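Local coordinates for protein SCO1, mitochondrial (Saccharomyces cerevisiae, PDB 2B7K) that acts as a copper chaperone, needed for cytochrome c oxidase subunits 1 and 2 to accumulate and thought to deliver or insert the enzyme's copper in mitochondria, at residues P23-D28 / F114-N119; K37-K42 / T78-F83; P58-K63 / L161-D166. All coordinates share one frame; numbering follows the deposited sequence.

Contact 1: P23-D28 / F114-N119; sequences PFHLED and FDEVKN
Asn119 and Glu116, one turn apart on the helix, face the backbone of Pro23 and His25, and here the contact is tightest. Glu116 CB presses on His25 O at 3.2 Å. CG of Asn119 sits anti to the backbone N (chi1 172°), and from there ND2 donates to Pro23 O at 3.1 Å, the acceptor oxygen lying close to the amide plane. The same ND2 gives its other hydrogen to a water, 2.8 Å away. That water also accepts from His25 N and donates to Glu116 O, so three bonds pin it between strand and helix. An alanine here would probably cost Pro23 O the bond from ND2 and leave the water held only by His25 N and Glu116 O among these three, freer to shift. In this thioredoxin-clan fold, helix 114-123 follows strand 108-111, the antiparallel neighbour of strand 25-28, and residues 114-119 of that helix cross strand 25-28 at -107°. Leu26 reaches the helix with CD2, 3.9 Å from Glu116 CB and 4.2 Å from Val117 CG2, with Leu110 also against its side chain. On the outer side the exposed His25 ring runs alongside Glu116 in the same direction and meets the carboxylate only at its edge, CD2 lying 3.4 Å from Glu116 OE2, with no hydrogen bond between them. Glu116 OE1 turns back instead to the backbone N of Thr113.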
loop_
_atom_site.group_PDB
_atom_site.type_symbol
_atom_site.label_atom_id
_atom_site.label_comp_id
_atom_site.label_asym_id
_atom_site.label_seq_id
_atom_site.Cartn_x
_atom_site.Cartn_y
_atom_site.Cartn_z
ATOM N N PRO A 23 -11.330 -2.594 9.811
ATOM C CA PRO A 23 -10.761 -1.627 10.747
ATOM C C PRO A 23 -9.347 -1.941 11.222
ATOM O O PRO A 23 -9.012 -3.089 11.508
ATOM C CB PRO A 23 -11.769 -1.622 11.895
ATOM C CG PRO A 23 -12.343 -3.009 11.849
ATOM C CD PRO A 23 -12.540 -3.222 10.372
ATOM N N PHE A 24 -8.519 -0.904 11.270
ATOM C CA PHE A 24 -7.150 -1.026 11.752
ATOM C C PHE A 24 -6.758 0.329 12.310
ATOM O O PHE A 24 -7.358 1.348 11.960
ATOM C CB PHE A 24 -6.186 -1.495 10.643
ATOM C CG PHE A 24 -6.010 -0.525 9.507
ATOM C CD1 PHE A 24 -5.155 0.568 9.627
ATOM C CD2 PHE A 24 -6.660 -0.737 8.295
ATOM C CE1 PHE A 24 -4.945 1.431 8.553
ATOM C CE2 PHE A 24 -6.458 0.122 7.213
ATOM C CZ PHE A 24 -5.598 1.207 7.342
ATOM N N HIS A 25 -5.758 0.334 13.183
ATOM C CA HIS A 25 -5.308 1.558 13.843
ATOM C C HIS A 25 -3.785 1.550 13.883
ATOM O O HIS A 25 -3.189 0.750 14.596
ATOM C CB HIS A 25 -5.860 1.578 15.273
ATOM C CG HIS A 25 -5.728 2.898 15.962
ATOM N ND1 HIS A 25 -6.693 3.878 15.884
ATOM C CD2 HIS A 25 -4.743 3.402 16.744
ATOM C CE1 HIS A 25 -6.309 4.928 16.590
ATOM N NE2 HIS A 25 -5.129 4.664 17.120
ATOM N N LEU A 26 -3.156 2.439 13.116
ATOM C CA LEU A 26 -1.694 2.506 13.069
ATOM C C LEU A 26 -1.250 3.954 13.196
ATOM O O LEU A 26 -2.036 4.819 13.571
ATOM C CB LEU A 26 -1.188 1.936 11.731
ATOM C CG LEU A 26 -1.585 0.486 11.417
ATOM C CD1 LEU A 26 -1.390 0.192 9.935
ATOM C CD2 LEU A 26 -0.755 -0.467 12.275
ATOM N N GLU A 27 0.022 4.209 12.900
ATOM C CA GLU A 27 0.559 5.566 12.920
ATOM C C GLU A 27 1.396 5.699 11.652
ATOM O O GLU A 27 1.961 4.711 11.186
ATOM C CB GLU A 27 1.460 5.787 14.141
ATOM C CG GLU A 27 2.702 4.907 14.165
ATOM C CD GLU A 27 3.665 5.254 15.294
ATOM O OE1 GLU A 27 4.568 4.440 15.561
ATOM O OE2 GLU A 27 3.524 6.334 15.906
ATOM N N ASP A 28 1.472 6.889 11.065
ATOM C CA ASP A 28 2.308 7.012 9.880
ATOM C C ASP A 28 3.719 7.306 10.363
ATOM O O ASP A 28 3.941 7.453 11.569
ATOM C CB ASP A 28 1.794 8.088 8.902
ATOM C CG ASP A 28 1.824 9.491 9.472
ATOM O OD1 ASP A 28 2.542 9.740 10.464
ATOM O OD2 ASP A 28 1.126 10.356 8.895
ATOM N N PHE A 114 2.992 -4.155 18.127
ATOM C CA PHE A 114 2.849 -5.507 17.599
ATOM C C PHE A 114 1.373 -5.825 17.389
ATOM O O PHE A 114 0.982 -6.356 16.351
ATOM C CB PHE A 114 3.437 -6.536 18.570
ATOM C CG PHE A 114 4.903 -6.772 18.395
ATOM C CD1 PHE A 114 5.402 -8.073 18.342
ATOM C CD2 PHE A 114 5.792 -5.710 18.296
ATOM C CE1 PHE A 114 6.764 -8.306 18.194
ATOM C CE2 PHE A 114 7.157 -5.934 18.149
ATOM C CZ PHE A 114 7.643 -7.233 18.097
ATOM N N ASP A 115 0.558 -5.507 18.388
ATOM C CA ASP A 115 -0.874 -5.771 18.313
ATOM C C ASP A 115 -1.569 -5.054 17.161
ATOM O O ASP A 115 -2.393 -5.645 16.457
ATOM C CB ASP A 115 -1.551 -5.405 19.637
ATOM C CG ASP A 115 -1.277 -6.423 20.731
ATOM O OD1 ASP A 115 -1.734 -6.212 21.875
ATOM O OD2 ASP A 115 -0.606 -7.439 20.446
ATOM N N GLU A 116 -1.248 -3.780 16.967
ATOM C CA GLU A 116 -1.858 -3.014 15.888
ATOM C C GLU A 116 -1.441 -3.558 14.519
ATOM O O GLU A 116 -2.271 -3.688 13.616
ATOM C CB GLU A 116 -1.463 -1.535 15.988
ATOM C CG GLU A 116 -1.937 -0.847 17.267
ATOM C CD GLU A 116 -1.436 0.585 17.377
ATOM O OE1 GLU A 116 -0.266 0.830 17.014
ATOM O OE2 GLU A 116 -2.206 1.462 17.838
ATOM N N VAL A 117 -0.157 -3.866 14.371
ATOM C CA VAL A 117 0.350 -4.382 13.104
ATOM C C VAL A 117 -0.210 -5.774 12.820
ATOM O O VAL A 117 -0.619 -6.076 11.695
ATOM C CB VAL A 117 1.898 -4.431 13.105
ATOM C CG1 VAL A 117 2.404 -5.114 11.847
ATOM C CG2 VAL A 117 2.460 -3.020 13.193
ATOM N N LYS A 118 -0.229 -6.616 13.849
ATOM C CA LYS A 118 -0.747 -7.974 13.725
ATOM C C LYS A 118 -2.190 -7.932 13.225
ATOM O O LYS A 118 -2.588 -8.727 12.373
ATOM C CB LYS A 118 -0.685 -8.686 15.083
ATOM C CG LYS A 118 -1.309 -10.078 15.099
ATOM C CD LYS A 118 -1.313 -10.678 16.502
ATOM C CE LYS A 118 0.098 -10.843 17.047
ATOM N NZ LYS A 118 0.108 -11.447 18.415
ATOM N N ASN A 119 -2.974 -7.002 13.757
ATOM C CA ASN A 119 -4.364 -6.874 13.339
ATOM C C ASN A 119 -4.465 -6.445 11.876
ATOM O O ASN A 119 -5.250 -7.002 11.108
ATOM C CB ASN A 119 -5.099 -5.856 14.210
ATOM C CG ASN A 119 -6.491 -5.558 13.694
ATOM O OD1 ASN A 119 -7.357 -6.433 13.665
ATOM N ND2 ASN A 119 -6.711 -4.322 13.266
HETATM O O HOH W 1 -4.772 -2.349 13.733
#

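Contact 2: K37-K42 / T78-F83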
loop_
_atom_site.group_PDB
_atom_site.type_symbol
_atom_site.label_atom_id
_atom_site.label_comp_id
_atom_site.label_asym_id
_atom_site.label_seq_id
_atom_site.Cartn_x
_atom_site.Cartn_y
_atom_site.Cartn_z
ATOM N N LYS A 37 -10.272 4.686 8.391
ATOM C CA LYS A 37 -11.053 5.873 8.044
ATOM C C LYS A 37 -10.269 6.794 7.107
ATOM O O LYS A 37 -10.854 7.592 6.375
ATOM C CB LYS A 37 -11.439 6.640 9.312
ATOM C CG LYS A 37 -12.218 5.812 10.319
ATOM C CD LYS A 37 -13.481 5.231 9.710
ATOM C CE LYS A 37 -14.477 6.320 9.350
ATOM N NZ LYS A 37 -14.929 7.070 10.554
ATOM N N ASN A 38 -8.945 6.681 7.125
ATOM C CA ASN A 38 -8.106 7.511 6.264
ATOM C C ASN A 38 -8.074 7.003 4.823
ATOM O O ASN A 38 -7.439 7.611 3.957
ATOM C CB ASN A 38 -6.676 7.595 6.813
ATOM C CG ASN A 38 -6.580 8.436 8.078
ATOM O OD1 ASN A 38 -6.725 7.934 9.194
ATOM N ND2 ASN A 38 -6.344 9.733 7.903
ATOM N N LEU A 39 -8.756 5.890 4.563
ATOM C CA LEU A 39 -8.813 5.333 3.213
ATOM C C LEU A 39 -9.989 5.942 2.457
ATOM O O LEU A 39 -10.067 5.870 1.233
ATOM C CB LEU A 39 -9.011 3.819 3.261
ATOM C CG LEU A 39 -7.927 2.979 3.937
ATOM C CD1 LEU A 39 -8.308 1.508 3.828
ATOM C CD2 LEU A 39 -6.578 3.242 3.273
ATOM N N LEU A 40 -10.911 6.535 3.203
ATOM C CA LEU A 40 -12.106 7.131 2.613
ATOM C C LEU A 40 -11.836 8.352 1.737
ATOM O O LEU A 40 -10.973 9.173 2.044
ATOM C CB LEU A 40 -13.094 7.503 3.723
ATOM C CG LEU A 40 -13.548 6.323 4.588
ATOM C CD1 LEU A 40 -14.444 6.821 5.718
ATOM C CD2 LEU A 40 -14.283 5.309 3.718
ATOM N N GLY A 41 -12.575 8.449 0.637
ATOM C CA GLY A 41 -12.433 9.583 -0.261
ATOM C C GLY A 41 -11.328 9.521 -1.297
ATOM O O GLY A 41 -11.074 10.505 -1.985
ATOM N N LYS A 42 -10.657 8.383 -1.418
ATOM C CA LYS A 42 -9.591 8.278 -2.405
ATOM C C LYS A 42 -9.218 6.846 -2.724
ATOM O O LYS A 42 -9.616 5.927 -2.025
ATOM C CB LYS A 42 -8.360 9.048 -1.923
ATOM C CG LYS A 42 -8.102 8.931 -0.434
ATOM C CD LYS A 42 -7.181 10.041 0.042
ATOM C CE LYS A 42 -7.124 10.099 1.558
ATOM N NZ LYS A 42 -6.321 11.259 2.032
ATOM N N THR A 78 -4.051 10.361 -9.090
ATOM C CA THR A 78 -3.232 10.430 -7.884
ATOM C C THR A 78 -3.746 9.423 -6.853
ATOM O O THR A 78 -4.891 9.507 -6.411
ATOM C CB THR A 78 -3.282 11.837 -7.247
ATOM O OG1 THR A 78 -2.834 12.812 -8.194
ATOM C CG2 THR A 78 -2.392 11.892 -6.011
ATOM N N LEU A 79 -2.903 8.468 -6.481
ATOM C CA LEU A 79 -3.294 7.468 -5.495
ATOM C C LEU A 79 -2.696 7.803 -4.133
ATOM O O LEU A 79 -1.840 8.684 -4.015
ATOM C CB LEU A 79 -2.794 6.078 -5.903
ATOM C CG LEU A 79 -3.149 5.499 -7.272
ATOM C CD1 LEU A 79 -2.444 4.156 -7.429
ATOM C CD2 LEU A 79 -4.658 5.327 -7.411
ATOM N N GLN A 80 -3.171 7.099 -3.109
ATOM C CA GLN A 80 -2.658 7.242 -1.748
ATOM C C GLN A 80 -1.859 5.962 -1.521
ATOM O O GLN A 80 -2.418 4.939 -1.128
ATOM C CB GLN A 80 -3.795 7.314 -0.716
ATOM C CG GLN A 80 -3.274 7.232 0.727
ATOM C CD GLN A 80 -4.326 7.539 1.778
ATOM O OE1 GLN A 80 -4.147 8.444 2.596
ATOM N NE2 GLN A 80 -5.420 6.784 1.769
ATOM N N PRO A 81 -0.546 5.996 -1.788
ATOM C CA PRO A 81 0.301 4.813 -1.605
ATOM C C PRO A 81 0.716 4.638 -0.157
ATOM O O PRO A 81 1.204 5.576 0.481
ATOM C CB PRO A 81 1.479 5.086 -2.533
ATOM C CG PRO A 81 1.620 6.564 -2.454
ATOM C CD PRO A 81 0.205 7.095 -2.421
ATOM N N LEU A 82 0.524 3.425 0.355
ATOM C CA LEU A 82 0.843 3.126 1.745
ATOM C C LEU A 82 1.732 1.901 1.865
ATOM O O LEU A 82 1.461 0.871 1.248
ATOM C CB LEU A 82 -0.453 2.874 2.529
ATOM C CG LEU A 82 -1.486 4.004 2.470
ATOM C CD1 LEU A 82 -2.817 3.530 3.049
ATOM C CD2 LEU A 82 -0.952 5.202 3.242
ATOM N N PHE A 83 2.801 2.030 2.647
ATOM C CA PHE A 83 3.717 0.924 2.902
ATOM C C PHE A 83 3.506 0.528 4.358
ATOM O O PHE A 83 3.832 1.288 5.265
ATOM C CB PHE A 83 5.170 1.352 2.703
ATOM C CG PHE A 83 6.172 0.265 3.019
ATOM C CD1 PHE A 83 7.119 0.447 4.021
ATOM C CD2 PHE A 83 6.169 -0.932 2.311
ATOM C CE1 PHE A 83 8.058 -0.560 4.314
ATOM C CE2 PHE A 83 7.098 -1.942 2.591
ATOM C CZ PHE A 83 8.044 -1.757 3.593
HETATM O O HOH W 2 -4.954 10.079 4.648
#
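Gln80 meets Asn38 and Lys42, the residue before and the last residue of a type II beta turn, Leu39 to Lys42, in the loop that leads from strand 33-35 to strand 44-49 of the thioredoxin-like sheet. Gly41 takes the third position of the turn with phi at 84°, where a side chain would jam against the preceding carbonyl.

Hydrogen bonding centres on the Gln80 amide. Its chain leaves the strand extended, CG anti to the backbone N (chi1 171°), and brings NE2 to Asn38 O at 3.1 Å. The bond is nearly straight (169°), and the acceptor lies in the amide plane. NE2 also donates to Ser44 OG, at the start of the neighbouring parallel strand. OE1 accepts from a water at 2.7 Å, and that water in turn accepts from Lys42 NZ. Bonds at both ends of the amide thus fix its rotation.

Van der Waals packing flanks the amide. Lys42 extends beyond CG and crosses the Gln80 side chain obliquely, laying its methylenes against the amide; CE of Lys42 is 3.6 Å from Gln80 OE1. Leu39 reaches the strand through CD2, which is 4.0 Å from Gln80 NE2 and makes an apolar contact with Leu82 CD1 at 3.8 Å. Phe34 of strand 33-35 backs both Gln80 and Leu82, while Tyr124 touches Leu39.

Lys42 NZ itself stops 3.6 Å from Gln80 OE1, leaving the water to make the link.

Contact 3: P58-K63 / L161-D166; sequences PDELDK and LGRNYD
Helix 56-75, whose first turn carries Cys57, a probable copper ligand with Cys53 shortly before the helix, sends Lys63 and Glu60 out to the loop between strand 157-161 and helix 169-180. Lys63 carries most of the contact. CG stands anti to the backbone N (chi1 -176°), and the chain bends at chi3 before NZ donates to Tyr165 O at 3.2 Å, the C=O...N angle being 159°. NZ also makes a weak hydrogen bond, part of a salt bridge, to Glu60 OE1 one turn back. A water accepts from NZ and donates to Arg163 O, 3.1 Å away, so the ammonium has three partners. The carbonyls it serves belong to a type I beta turn, closed by Tyr165 N on Gly162 O, through which the chain swings off the edge strand of the sheet toward the last helix. Asp166 then caps the turn leading into that helix, OD2 accepting from the backbone N of Lys168 and Thr169, while its own O takes Trp67 NE1 of helix 56-75. Glu60 crosses Arg163 at about a right angle, and Glu60 OE2 lies 3.6 Å from Arg163 CG. Carboxylate and guanidinium do not pair: their planes stand 79° apart, and Glu60 OE2 lies 5.5 Å from NE of Arg163.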
loop_
_atom_site.group_PDB
_atom_site.type_symbol
_atom_site.label_atom_id
_atom_site.label_comp_id
_atom_site.label_asym_id
_atom_site.label_seq_id
_atom_site.Cartn_x
_atom_site.Cartn_y
_atom_site.Cartn_z
ATOM N N PRO A 58 12.265 -4.038 -2.028
ATOM C CA PRO A 58 12.825 -2.931 -2.814
ATOM C C PRO A 58 12.352 -2.953 -4.267
ATOM O O PRO A 58 12.019 -1.911 -4.834
ATOM C CB PRO A 58 14.330 -3.154 -2.697
ATOM C CG PRO A 58 14.467 -3.784 -1.345
ATOM C CD PRO A 58 13.336 -4.783 -1.342
ATOM N N ASP A 59 12.326 -4.142 -4.868
ATOM C CA ASP A 59 11.884 -4.275 -6.254
ATOM C C ASP A 59 10.415 -3.875 -6.417
ATOM O O ASP A 59 10.044 -3.243 -7.410
ATOM C CB ASP A 59 12.068 -5.712 -6.754
ATOM C CG ASP A 59 13.529 -6.115 -6.869
ATOM O OD1 ASP A 59 14.357 -5.274 -7.282
ATOM O OD2 ASP A 59 13.843 -7.282 -6.564
ATOM N N GLU A 60 9.582 -4.248 -5.448
ATOM C CA GLU A 60 8.159 -3.915 -5.505
ATOM C C GLU A 60 7.939 -2.416 -5.340
ATOM O O GLU A 60 7.129 -1.816 -6.046
ATOM C CB GLU A 60 7.390 -4.661 -4.412
ATOM C CG GLU A 60 7.321 -6.166 -4.597
ATOM C CD GLU A 60 6.412 -6.585 -5.740
ATOM O OE1 GLU A 60 6.748 -6.313 -6.913
ATOM O OE2 GLU A 60 5.354 -7.188 -5.460
ATOM N N LEU A 61 8.639 -1.813 -4.387
ATOM C CA LEU A 61 8.505 -0.383 -4.151
ATOM C C LEU A 61 9.010 0.398 -5.362
ATOM O O LEU A 61 8.486 1.461 -5.682
ATOM C CB LEU A 61 9.269 0.022 -2.886
ATOM C CG LEU A 61 8.647 -0.483 -1.577
ATOM C CD1 LEU A 61 9.586 -0.186 -0.426
ATOM C CD2 LEU A 61 7.293 0.184 -1.346
ATOM N N ASP A 62 10.024 -0.132 -6.041
ATOM C CA ASP A 62 10.543 0.537 -7.233
ATOM C C ASP A 62 9.457 0.511 -8.302
ATOM O O ASP A 62 9.183 1.528 -8.938
ATOM C CB ASP A 62 11.793 -0.172 -7.760
ATOM C CG ASP A 62 13.071 0.329 -7.108
ATOM O OD1 ASP A 62 14.141 -0.270 -7.357
ATOM O OD2 ASP A 62 13.010 1.325 -6.355
ATOM N N LYS A 63 8.833 -0.650 -8.484
ATOM C CA LYS A 63 7.774 -0.793 -9.474
ATOM C C LYS A 63 6.631 0.164 -9.157
ATOM O O LYS A 63 6.075 0.798 -10.059
ATOM C CB LYS A 63 7.257 -2.239 -9.510
ATOM C CG LYS A 63 6.209 -2.492 -10.598
ATOM C CD LYS A 63 5.810 -3.967 -10.695
ATOM C CE LYS A 63 5.162 -4.476 -9.409
ATOM N NZ LYS A 63 4.764 -5.917 -9.513
ATOM N N LEU A 161 -2.760 -6.586 -7.056
ATOM C CA LEU A 161 -1.849 -6.690 -8.183
ATOM C C LEU A 161 -0.616 -7.457 -7.743
ATOM O O LEU A 161 0.152 -6.997 -6.892
ATOM C CB LEU A 161 -1.467 -5.299 -8.702
ATOM C CG LEU A 161 -2.647 -4.460 -9.211
ATOM C CD1 LEU A 161 -3.258 -3.681 -8.060
ATOM C CD2 LEU A 161 -2.171 -3.499 -10.290
ATOM N N GLY A 162 -0.462 -8.649 -8.306
ATOM C CA GLY A 162 0.670 -9.495 -7.987
ATOM C C GLY A 162 1.890 -9.174 -8.828
ATOM O O GLY A 162 1.907 -8.204 -9.584
ATOM N N ARG A 163 2.917 -10.005 -8.708
ATOM C CA ARG A 163 4.145 -9.777 -9.442
ATOM C C ARG A 163 4.024 -10.004 -10.938
ATOM O O ARG A 163 4.918 -9.642 -11.694
ATOM C CB ARG A 163 5.263 -10.637 -8.866
ATOM C CG ARG A 163 5.667 -10.214 -7.466
ATOM C CD ARG A 163 7.029 -10.764 -7.106
ATOM N NE ARG A 163 6.997 -12.201 -6.874
ATOM C CZ ARG A 163 8.083 -12.960 -6.771
ATOM N NH1 ARG A 163 7.960 -14.260 -6.556
ATOM N NH2 ARG A 163 9.291 -12.419 -6.890
ATOM N N ASN A 164 2.915 -10.590 -11.368
ATOM C CA ASN A 164 2.728 -10.830 -12.790
ATOM C C ASN A 164 2.332 -9.572 -13.547
ATOM O O ASN A 164 2.217 -9.582 -14.777
ATOM C CB ASN A 164 1.718 -11.959 -13.002
ATOM C CG ASN A 164 2.337 -13.319 -12.747
ATOM O OD1 ASN A 164 3.272 -13.719 -13.445
ATOM N ND2 ASN A 164 1.832 -14.030 -11.742
ATOM N N TYR A 165 2.109 -8.485 -12.812
ATOM C CA TYR A 165 1.800 -7.214 -13.447
ATOM C C TYR A 165 3.128 -6.472 -13.532
ATOM O O TYR A 165 3.866 -6.399 -12.549
ATOM C CB TYR A 165 0.815 -6.389 -12.617
ATOM C CG TYR A 165 -0.620 -6.838 -12.735
ATOM C CD1 TYR A 165 -1.186 -7.692 -11.789
ATOM C CD2 TYR A 165 -1.416 -6.404 -13.796
ATOM C CE1 TYR A 165 -2.514 -8.100 -11.896
ATOM C CE2 TYR A 165 -2.740 -6.805 -13.914
ATOM C CZ TYR A 165 -3.283 -7.651 -12.960
ATOM O OH TYR A 165 -4.597 -8.040 -13.069
ATOM N N ASP A 166 3.441 -5.937 -14.705
ATOM C CA ASP A 166 4.692 -5.213 -14.884
ATOM C C ASP A 166 4.445 -3.708 -14.865
ATOM O O ASP A 166 3.333 -3.263 -14.593
ATOM C CB ASP A 166 5.368 -5.633 -16.194
ATOM C CG ASP A 166 4.550 -5.275 -17.424
ATOM O OD1 ASP A 166 4.924 -5.726 -18.528
ATOM O OD2 ASP A 166 3.544 -4.544 -17.295
HETATM O O HOH W 3 7.082 -7.891 -10.407
#

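In the fold
From the N terminus, 23-28 opens contact 1, which closes a long loop only when the chain reaches helix 114-123. Contact 2 both opens, at 37-42, and closes, at 78-83, within that span, so it is nested in contact 1. Contact 3 starts at 58-63, inside both loops, and is completed at 161-166, after both have closed; it therefore crosses each of them. Contacts 1 and 2 reach the same sheet and touch where Phe24 CE2 packs on Leu39 CD1. Contact 2 meets contact 3 through Phe83 and Leu61, strand 80-85 against helix 56-75. Contacts 1 and 3 stay about 14 Å apart at their nearest atoms.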